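Local coordinates for methyltransferase domain-containing protein (Serratia marcescens, PDB 7CLU) that probably transfers a methyl group from S-adenosyl-L-methionine to an oxygen of a precursor in the prodigiosin synthetic pathway, at residues Gly65-Arg70 with Tyr74-Ala79; Phe30-Asp35 with Ala45-Pro50; Ala158-Asp163 with Gly180-Ala185. One frame throughout, in Å; residues are numbered along the deposited sequence.

Contacts 1 and 2 belong to the N-terminal dimerisation domain, and both touch the second subunit. They also meet each other, because Phe30 and Leu33 of contact 2 pack on Leu67 of contact 1. Contact 3 lies in the O-methyltransferase domain, its centre about 35 Å from that of contact 1. Its two helices precede and follow strand 171-175 in the chain, and it is nearer the middle of the chain. The chemistry differs accordingly. Contact 1 pairs two strands through backbone bonds, with apolar packing beneath. Contact 2 joins an amide, a guanidinium and a leucine. Contact 3 is apolar. The exposed Arg46 makes contact 2 the most surface-like; in contacts 1 and 3 no touching residue is exposed.

Contact 1 (Gly65-Arg70 with Tyr74-Ala79); sequences GYLDQR and YHLPAA
Asp68 and His75 form an antiparallel hydrogen-bonded pair. Asp68 N gives a bond to His75 O at 2.9 Å. The return bond runs 2.8 Å from His75 N to Asp68 O. The two side chains leave the same face of the hairpin side by side. Asp68 OD2 meets the edge of the His75 ring, 3.2 Å from His75 CD2. Carboxylate and ring are only 10° from coplanar. The polar end of His75 is held elsewhere: ND1 bonds to Asp37. Two carboxylates beside this imidazole would probably favour its protonated form.

Gln69 and Tyr74, a non-hydrogen-bonded pair, lie on the other face. Gln69 CG sits over a face of the Tyr74 ring, 4.0 Å from the centroid, in a CH-pi contact. CG gets there because it stands anti to the backbone N (chi1 -172°). The chain then bends at chi2. Gln69 OE1 takes the backbone N-H of Gly72 in the turn. One water lies 3.1 Å from Tyr74 OH and has only a weak bond from Gln69 NE2.

Past the pairing, Pro77 packs its ring against residues 66-68. Its CD rests 3.2 Å from Tyr66 O, which accepts a bond from His80. Tyr66 OH bonds to Gln11 of the second subunit. Leu67 CD2 touches Leu76 CD1 at 4.0 Å.

A hairpin following a helix in this domain of the helix-turn-helix clan is consistent with the wing of a winged helix. Gly65 ends helix 51-63 in a Schellman motif. That helix packs on Leu67 and Tyr74, helix 40-47 also touches Tyr74, and Leu76 meets helix 81-84.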
loop_
_atom_site.group_PDB
_atom_site.type_symbol
_atom_site.label_atom_id
_atom_site.label_comp_id
_atom_site.label_asym_id
_atom_site.label_seq_id
_atom_site.Cartn_x
_atom_site.Cartn_y
_atom_site.Cartn_z
ATOM N N GLY A 65 14.829 -1.449 -5.282
ATOM C CA GLY A 65 15.216 -1.971 -6.576
ATOM C C GLY A 65 14.849 -1.110 -7.765
ATOM O O GLY A 65 15.130 -1.515 -8.907
ATOM N N TYR A 66 14.227 0.056 -7.539
ATOM C CA TYR A 66 13.809 0.932 -8.629
ATOM C C TYR A 66 14.962 1.757 -9.179
ATOM O O TYR A 66 14.930 2.143 -10.351
ATOM C CB TYR A 66 12.653 1.829 -8.170
ATOM C CG TYR A 66 11.384 1.010 -8.033
ATOM C CD1 TYR A 66 10.591 0.740 -9.145
ATOM C CD2 TYR A 66 11.035 0.431 -6.818
ATOM C CE1 TYR A 66 9.459 -0.053 -9.040
ATOM C CE2 TYR A 66 9.919 -0.366 -6.699
ATOM C CZ TYR A 66 9.128 -0.606 -7.814
ATOM O OH TYR A 66 8.005 -1.396 -7.701
ATOM N N LEU A 67 15.990 2.006 -8.376
ATOM C CA LEU A 67 17.180 2.693 -8.840
ATOM C C LEU A 67 18.405 1.864 -8.494
ATOM O O LEU A 67 18.382 1.053 -7.559
ATOM C CB LEU A 67 17.314 4.078 -8.208
ATOM C CG LEU A 67 16.235 5.120 -8.482
ATOM C CD1 LEU A 67 16.478 6.348 -7.622
ATOM C CD2 LEU A 67 16.196 5.487 -9.994
ATOM N N ASP A 68 19.458 2.063 -9.279
ATOM C CA ASP A 68 20.798 1.588 -8.980
ATOM C C ASP A 68 21.575 2.702 -8.289
ATOM O O ASP A 68 21.277 3.891 -8.438
ATOM C CB ASP A 68 21.538 1.169 -10.261
ATOM C CG ASP A 68 20.913 -0.030 -10.944
ATOM O OD1 ASP A 68 20.440 -0.950 -10.244
ATOM O OD2 ASP A 68 20.879 -0.051 -12.192
ATOM N N GLN A 69 22.598 2.308 -7.533
ATOM C CA GLN A 69 23.514 3.276 -6.950
ATOM C C GLN A 69 24.923 2.704 -6.988
ATOM O O GLN A 69 25.173 1.621 -6.459
ATOM C CB GLN A 69 23.097 3.636 -5.522
ATOM C CG GLN A 69 23.870 4.783 -4.881
ATOM C CD GLN A 69 25.054 4.294 -4.054
ATOM O OE1 GLN A 69 26.207 4.330 -4.488
ATOM N NE2 GLN A 69 24.755 3.808 -2.852
ATOM N N ARG A 70 25.841 3.418 -7.623
ATOM C CA ARG A 70 27.236 2.995 -7.656
ATOM C C ARG A 70 28.085 4.181 -7.249
ATOM O O ARG A 70 27.982 5.254 -7.855
ATOM C CB ARG A 70 27.652 2.457 -9.036
ATOM C CG ARG A 70 27.154 3.276 -10.217
ATOM C CD ARG A 70 27.916 3.013 -11.523
ATOM N NE ARG A 70 27.636 4.106 -12.452
ATOM C CZ ARG A 70 28.505 5.057 -12.789
ATOM N NH1 ARG A 70 29.739 5.038 -12.308
ATOM N NH2 ARG A 70 28.138 6.027 -13.625
ATOM N N TYR A 74 23.258 7.825 -8.307
ATOM C CA TYR A 74 22.036 7.090 -8.581
ATOM C C TYR A 74 21.873 6.928 -10.083
ATOM O O TYR A 74 22.197 7.831 -10.859
ATOM C CB TYR A 74 20.820 7.800 -7.964
ATOM C CG TYR A 74 20.854 7.677 -6.460
ATOM C CD1 TYR A 74 20.296 6.572 -5.828
ATOM C CD2 TYR A 74 21.506 8.623 -5.677
ATOM C CE1 TYR A 74 20.369 6.421 -4.462
ATOM C CE2 TYR A 74 21.570 8.487 -4.298
ATOM C CZ TYR A 74 21.005 7.373 -3.705
ATOM O OH TYR A 74 21.052 7.214 -2.344
ATOM N N HIS A 75 21.391 5.758 -10.487
ATOM C CA HIS A 75 21.247 5.417 -11.890
ATOM C C HIS A 75 19.853 4.858 -12.141
ATOM O O HIS A 75 19.404 3.950 -11.432
ATOM C CB HIS A 75 22.327 4.407 -12.317
ATOM C CG HIS A 75 22.049 3.756 -13.631
ATOM N ND1 HIS A 75 22.191 4.418 -14.831
ATOM C CD2 HIS A 75 21.637 2.502 -13.935
ATOM C CE1 HIS A 75 21.858 3.607 -15.819
ATOM N NE2 HIS A 75 21.531 2.434 -15.304
ATOM N N LEU A 76 19.181 5.395 -13.153
ATOM C CA LEU A 76 17.897 4.847 -13.587
ATOM C C LEU A 76 18.100 3.609 -14.455
ATOM O O LEU A 76 18.676 3.716 -15.545
ATOM C CB LEU A 76 17.108 5.895 -14.353
ATOM C CG LEU A 76 15.760 5.429 -14.889
ATOM C CD1 LEU A 76 14.820 5.072 -13.728
ATOM C CD2 LEU A 76 15.133 6.513 -15.766
ATOM N N PRO A 77 17.650 2.432 -14.028
ATOM C CA PRO A 77 17.819 1.231 -14.856
ATOM C C PRO A 77 17.080 1.358 -16.183
ATOM O O PRO A 77 15.982 1.917 -16.254
ATOM C CB PRO A 77 17.225 0.114 -13.988
ATOM C CG PRO A 77 17.384 0.628 -12.572
ATOM C CD PRO A 77 17.145 2.112 -12.681
ATOM N N ALA A 78 17.697 0.811 -17.237
ATOM C CA ALA A 78 17.147 0.950 -18.582
ATOM C C ALA A 78 15.749 0.364 -18.670
ATOM O O ALA A 78 14.851 0.967 -19.264
ATOM C CB ALA A 78 18.074 0.278 -19.602
ATOM N N ALA A 79 15.543 -0.806 -18.079
ATOM C CA ALA A 79 14.251 -1.463 -18.190
ATOM C C ALA A 79 13.161 -0.800 -17.360
ATOM O O ALA A 79 12.006 -1.221 -17.463
ATOM C CB ALA A 79 14.373 -2.937 -17.801
HETATM O O HOH W 1 21.498 4.204 -2.113
#

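Contact 2 (Phe30-Asp35 with Ala45-Pro50); sequences FDQLRD and ARLDCP
Gln32 OE1 is approached by Arg46 and a water. Arg46 NE gives it a bond of 2.8 Å, but the angle at the hydrogen is only 117°, so the bond is weak. Arg46 NH1 lies 3.0 Å from the same oxygen. A water donates to OE1 at 2.7 Å. That water also lies near Arg46 O, at a distance too short to be trusted.

The Gln32 and Arg46 side chains run antiparallel, one alongside the other. Their flat groups stand almost at right angles, 86° apart. A bend at chi3 (44°) folds the Arg46 chain back over Gln32. This lays the guanidinium against the backbone of Gln32, with Gln32 CA 3.8 Å above its plane and over its centre. The other end of the amide is held too, because Gln32 NE2 bonds to Lys28 O. The Lys28 bond, with some help from the water at OE1, probably fixes the amide's rotation.

The domain belongs to the helix-turn-helix clan; helix 40-47, the turn at 48-50 and helix 51-63 are consistent with that motif. Helix 40-47 closes at Asp48 in a Schellman motif, and Pro50 is the N-cap residue of helix 51-63. Residues 30-33 form a 3-10 segment after helix 15-26, and Gln32 joins it to the end of helix 40-47.

On the apolar side Leu47 CD2 presses on Gln32 CG at 3.5 Å. The same methyl lies 3.7 Å from Gln32 NE2, so it covers part of the amide as well. Leu47 is buried, whereas Arg46 is exposed. Beyond the turn, Asp48, Cys49 and Pro50 pack on Arg115 of the second subunit.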
loop_
_atom_site.group_PDB
_atom_site.type_symbol
_atom_site.label_atom_id
_atom_site.label_comp_id
_atom_site.label_asym_id
_atom_site.label_seq_id
_atom_site.Cartn_x
_atom_site.Cartn_y
_atom_site.Cartn_z
ATOM N N PHE A 30 12.493 10.439 -11.162
ATOM C CA PHE A 30 13.228 9.665 -12.144
ATOM C C PHE A 30 13.559 10.480 -13.385
ATOM O O PHE A 30 14.480 10.114 -14.117
ATOM C CB PHE A 30 12.441 8.409 -12.506
ATOM C CG PHE A 30 11.951 7.653 -11.311
ATOM C CD1 PHE A 30 12.821 6.878 -10.563
ATOM C CD2 PHE A 30 10.621 7.729 -10.925
ATOM C CE1 PHE A 30 12.380 6.181 -9.456
ATOM C CE2 PHE A 30 10.168 7.040 -9.817
ATOM C CZ PHE A 30 11.050 6.264 -9.071
ATOM N N ASP A 31 12.851 11.591 -13.623
ATOM C CA ASP A 31 13.182 12.441 -14.764
ATOM C C ASP A 31 14.606 12.982 -14.669
ATOM O O ASP A 31 15.283 13.128 -15.691
ATOM C CB ASP A 31 12.191 13.601 -14.859
ATOM C CG ASP A 31 10.821 13.173 -15.388
ATOM O OD1 ASP A 31 10.687 12.042 -15.914
ATOM O OD2 ASP A 31 9.883 13.990 -15.281
ATOM N N GLN A 32 15.073 13.272 -13.456
ATOM C CA GLN A 32 16.398 13.848 -13.233
ATOM C C GLN A 32 17.530 12.898 -13.575
ATOM O O GLN A 32 18.692 13.328 -13.595
ATOM C CB GLN A 32 16.535 14.291 -11.779
ATOM C CG GLN A 32 15.338 15.069 -11.267
ATOM C CD GLN A 32 14.869 16.120 -12.262
ATOM O OE1 GLN A 32 15.658 16.951 -12.723
ATOM N NE2 GLN A 32 13.582 16.077 -12.612
ATOM N N LEU A 33 17.227 11.628 -13.835
ATOM C CA LEU A 33 18.232 10.636 -14.182
ATOM C C LEU A 33 18.093 10.128 -15.609
ATOM O O LEU A 33 18.767 9.161 -15.976
ATOM C CB LEU A 33 18.167 9.456 -13.215
ATOM C CG LEU A 33 18.407 9.764 -11.735
ATOM C CD1 LEU A 33 18.125 8.527 -10.889
ATOM C CD2 LEU A 33 19.839 10.288 -11.497
ATOM N N ARG A 34 17.217 10.737 -16.404
ATOM C CA ARG A 34 16.981 10.219 -17.778
ATOM C C ARG A 34 18.219 10.392 -18.663
ATOM O O ARG A 34 18.372 9.603 -19.608
ATOM C CB ARG A 34 15.778 10.924 -18.412
ATOM C CG ARG A 34 16.124 12.226 -19.118
ATOM C CD ARG A 34 14.978 13.215 -19.124
ATOM N NE ARG A 34 14.191 13.145 -20.344
ATOM C CZ ARG A 34 14.389 13.905 -21.414
ATOM N NH1 ARG A 34 13.614 13.766 -22.473
ATOM N NH2 ARG A 34 15.360 14.798 -21.426
ATOM N N ASP A 35 19.073 11.366 -18.342
ATOM C CA ASP A 35 20.236 11.710 -19.152
ATOM C C ASP A 35 21.556 11.259 -18.531
ATOM O O ASP A 35 22.411 10.713 -19.236
ATOM C CB ASP A 35 20.261 13.225 -19.391
ATOM C CG ASP A 35 19.153 13.678 -20.343
ATOM O OD1 ASP A 35 19.206 13.255 -21.514
ATOM O OD2 ASP A 35 18.231 14.429 -19.927
ATOM N N ALA A 45 18.969 19.256 -5.848
ATOM C CA ALA A 45 19.045 20.573 -6.469
ATOM C C ALA A 45 18.098 20.665 -7.657
ATOM O O ALA A 45 17.306 21.608 -7.762
ATOM C CB ALA A 45 20.484 20.861 -6.903
ATOM N N ARG A 46 18.152 19.678 -8.551
ATOM C CA ARG A 46 17.311 19.711 -9.740
ATOM C C ARG A 46 15.833 19.609 -9.386
ATOM O O ARG A 46 14.990 20.128 -10.124
ATOM C CB ARG A 46 17.710 18.591 -10.699
ATOM C CG ARG A 46 19.163 18.697 -11.210
ATOM C CD ARG A 46 19.452 17.676 -12.293
ATOM N NE ARG A 46 18.357 17.620 -13.260
ATOM C CZ ARG A 46 18.381 16.939 -14.402
ATOM N NH1 ARG A 46 17.321 16.959 -15.199
ATOM N NH2 ARG A 46 19.461 16.252 -14.762
ATOM N N LEU A 47 15.497 18.960 -8.269
ATOM C CA LEU A 47 14.105 18.843 -7.847
ATOM C C LEU A 47 13.629 20.010 -7.002
ATOM O O LEU A 47 12.426 20.093 -6.732
ATOM C CB LEU A 47 13.873 17.566 -7.042
ATOM C CG LEU A 47 13.909 16.246 -7.795
ATOM C CD1 LEU A 47 13.586 15.133 -6.823
ATOM C CD2 LEU A 47 12.949 16.244 -8.987
ATOM N N ASP A 48 14.528 20.895 -6.567
ATOM C CA ASP A 48 14.164 21.991 -5.669
ATOM C C ASP A 48 13.699 21.449 -4.319
ATOM O O ASP A 48 12.655 21.842 -3.799
ATOM C CB ASP A 48 13.085 22.884 -6.302
ATOM C CG ASP A 48 13.120 24.315 -5.795
ATOM O OD1 ASP A 48 12.153 25.068 -6.072
ATOM O OD2 ASP A 48 14.105 24.694 -5.131
ATOM N N CYS A 49 14.474 20.520 -3.758
ATOM C CA CYS A 49 14.147 19.877 -2.493
ATOM C C CYS A 49 15.353 19.835 -1.565
ATOM O O CYS A 49 16.494 19.783 -2.035
ATOM C CB CYS A 49 13.666 18.443 -2.735
ATOM S SG CYS A 49 11.958 18.308 -3.281
ATOM N N PRO A 50 15.129 19.837 -0.246
ATOM C CA PRO A 50 16.235 19.609 0.695
ATOM C C PRO A 50 17.051 18.380 0.319
ATOM O O PRO A 50 16.517 17.373 -0.153
ATOM C CB PRO A 50 15.523 19.411 2.035
ATOM C CG PRO A 50 14.237 20.104 1.885
ATOM C CD PRO A 50 13.844 20.016 0.444
HETATM O O HOH W 2 14.879 19.535 -12.498
#

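Contact 3 (Ala158-Asp163 with Gly180-Ala185); sequences AGFVRD and GSLPMA
Phe160 and Leu182 make the buried side of this helix-helix contact. Leu182 CD2 reaches the Phe160 ring obliquely, 3.9 Å from Phe160 CD2. Leu182 CD1 touches the same ring atom at 4.0 Å, so both methyls share one corner of the ring. Phe160 CG is anti to the backbone N (chi1 -160°), which places the ring edge-to-face with His241. It also meets Phe156 and Phe166. Leu182 continues onto Phe172 and Asp174 of strand 171-175.

The Val161-Ala185 side is partly exposed, yet packs as closely. Val161 CG2 touches Ala185 CB at 3.7 Å, one methyl against another. Between the two sides the packing is looser, with Val161 CG2 4.4 Å from Leu182 CD1. Ile157, one turn before Val161, adds to the contact by touching both Leu182 and Ala185. A glycerol, probably from the crystallisation liquor, lies about 3 Å from the side chain of Ala185.

The axes of segments 158-163 and 181-185 come within 9.9 Å and run 35° apart in the same general direction. The helices stand before and after strand 171-175 of the Rossmann-like methyltransferase sheet. Gly180, the N-cap residue of helix 181-189, belongs to the glycine-rich turn that follows this strand in such enzymes. Its positive phi suits a residue without a side chain. Leu182 lies about 7 Å, side chain to side chain, from Arg331, which binds S-adenosyl-L-homocysteine.

Across the two segments only carbon groups meet side chain to side chain. Val161 O does bond Tyr190 OH, just past helix 181-189. Within the two segments, shape and burial probably set the fit.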
loop_
_atom_site.group_PDB
_atom_site.type_symbol
_atom_site.label_atom_id
_atom_site.label_comp_id
_atom_site.label_asym_id
_atom_site.label_seq_id
_atom_site.Cartn_x
_atom_site.Cartn_y
_atom_site.Cartn_z
ATOM N N ALA A 158 -5.148 -7.332 -27.823
ATOM C CA ALA A 158 -4.449 -8.287 -28.680
ATOM C C ALA A 158 -5.074 -9.676 -28.599
ATOM O O ALA A 158 -5.263 -10.333 -29.626
ATOM C CB ALA A 158 -2.963 -8.337 -28.300
ATOM N N GLY A 159 -5.427 -10.127 -27.395
ATOM C CA GLY A 159 -6.002 -11.454 -27.250
ATOM C C GLY A 159 -7.441 -11.534 -27.719
ATOM O O GLY A 159 -7.889 -12.593 -28.170
ATOM N N PHE A 160 -8.186 -10.428 -27.605
ATOM C CA PHE A 160 -9.529 -10.360 -28.168
ATOM C C PHE A 160 -9.470 -10.435 -29.696
ATOM O O PHE A 160 -10.138 -11.271 -30.310
ATOM C CB PHE A 160 -10.217 -9.070 -27.692
ATOM C CG PHE A 160 -11.738 -9.087 -27.785
ATOM C CD1 PHE A 160 -12.431 -10.209 -28.229
ATOM C CD2 PHE A 160 -12.469 -7.965 -27.411
ATOM C CE1 PHE A 160 -13.828 -10.195 -28.304
ATOM C CE2 PHE A 160 -13.864 -7.950 -27.490
ATOM C CZ PHE A 160 -14.534 -9.067 -27.942
ATOM N N VAL A 161 -8.663 -9.572 -30.319
ATOM C CA VAL A 161 -8.527 -9.565 -31.775
ATOM C C VAL A 161 -8.060 -10.924 -32.290
ATOM O O VAL A 161 -8.489 -11.376 -33.357
ATOM C CB VAL A 161 -7.577 -8.436 -32.220
ATOM C CG1 VAL A 161 -7.383 -8.460 -33.721
ATOM C CG2 VAL A 161 -8.122 -7.087 -31.794
ATOM N N ARG A 162 -7.192 -11.608 -31.533
ATOM C CA ARG A 162 -6.577 -12.840 -32.030
ATOM C C ARG A 162 -7.454 -14.067 -31.775
ATOM O O ARG A 162 -7.586 -14.922 -32.656
ATOM C CB ARG A 162 -5.198 -13.012 -31.389
ATOM C CG ARG A 162 -4.322 -14.129 -31.948
ATOM C CD ARG A 162 -4.305 -15.342 -31.033
ATOM N NE ARG A 162 -3.684 -15.055 -29.735
ATOM C CZ ARG A 162 -3.612 -15.922 -28.721
ATOM N NH1 ARG A 162 -4.132 -17.141 -28.843
ATOM N NH2 ARG A 162 -3.034 -15.569 -27.575
ATOM N N ASP A 163 -8.072 -14.165 -30.591
ATOM C CA ASP A 163 -8.810 -15.356 -30.178
ATOM C C ASP A 163 -10.287 -15.347 -30.558
ATOM O O ASP A 163 -10.918 -16.412 -30.532
ATOM C CB ASP A 163 -8.704 -15.551 -28.663
ATOM C CG ASP A 163 -7.310 -15.921 -28.231
ATOM O OD1 ASP A 163 -6.430 -15.904 -29.102
ATOM O OD2 ASP A 163 -7.090 -16.218 -27.039
ATOM N N GLY A 180 -10.752 4.306 -28.344
ATOM C CA GLY A 180 -10.886 3.660 -29.642
ATOM C C GLY A 180 -9.869 2.584 -29.958
ATOM O O GLY A 180 -9.857 2.088 -31.092
ATOM N N SER A 181 -9.077 2.161 -28.964
ATOM C CA SER A 181 -7.973 1.234 -29.178
ATOM C C SER A 181 -8.440 -0.116 -29.695
ATOM O O SER A 181 -7.772 -0.734 -30.539
ATOM C CB SER A 181 -7.211 1.062 -27.871
ATOM O OG SER A 181 -6.431 2.208 -27.684
ATOM N N LEU A 182 -9.565 -0.614 -29.179
ATOM C CA LEU A 182 -10.013 -1.935 -29.597
ATOM C C LEU A 182 -10.547 -1.916 -31.022
ATOM O O LEU A 182 -10.084 -2.731 -31.838
ATOM C CB LEU A 182 -11.029 -2.488 -28.598
ATOM C CG LEU A 182 -11.846 -3.715 -29.003
ATOM C CD1 LEU A 182 -10.944 -4.869 -29.335
ATOM C CD2 LEU A 182 -12.819 -4.077 -27.845
ATOM N N PRO A 183 -11.479 -1.033 -31.407
ATOM C CA PRO A 183 -11.916 -1.053 -32.814
ATOM C C PRO A 183 -10.813 -0.673 -33.789
ATOM O O PRO A 183 -10.858 -1.109 -34.944
ATOM C CB PRO A 183 -13.091 -0.060 -32.846
ATOM C CG PRO A 183 -12.970 0.737 -31.606
ATOM C CD PRO A 183 -12.324 -0.137 -30.592
ATOM N N MET A 184 -9.809 0.103 -33.369
ATOM C CA MET A 184 -8.641 0.298 -34.227
ATOM C C MET A 184 -7.915 -1.023 -34.478
ATOM O O MET A 184 -7.573 -1.349 -35.623
ATOM C CB MET A 184 -7.696 1.335 -33.611
ATOM C CG MET A 184 -8.175 2.745 -33.823
ATOM S SD MET A 184 -7.171 4.033 -33.066
ATOM C CE MET A 184 -6.965 3.423 -31.436
ATOM N N ALA A 185 -7.680 -1.809 -33.421
ATOM C CA ALA A 185 -6.986 -3.080 -33.600
ATOM C C ALA A 185 -7.803 -4.030 -34.468
ATOM O O ALA A 185 -7.242 -4.784 -35.278
ATOM C CB ALA A 185 -6.673 -3.713 -32.246
#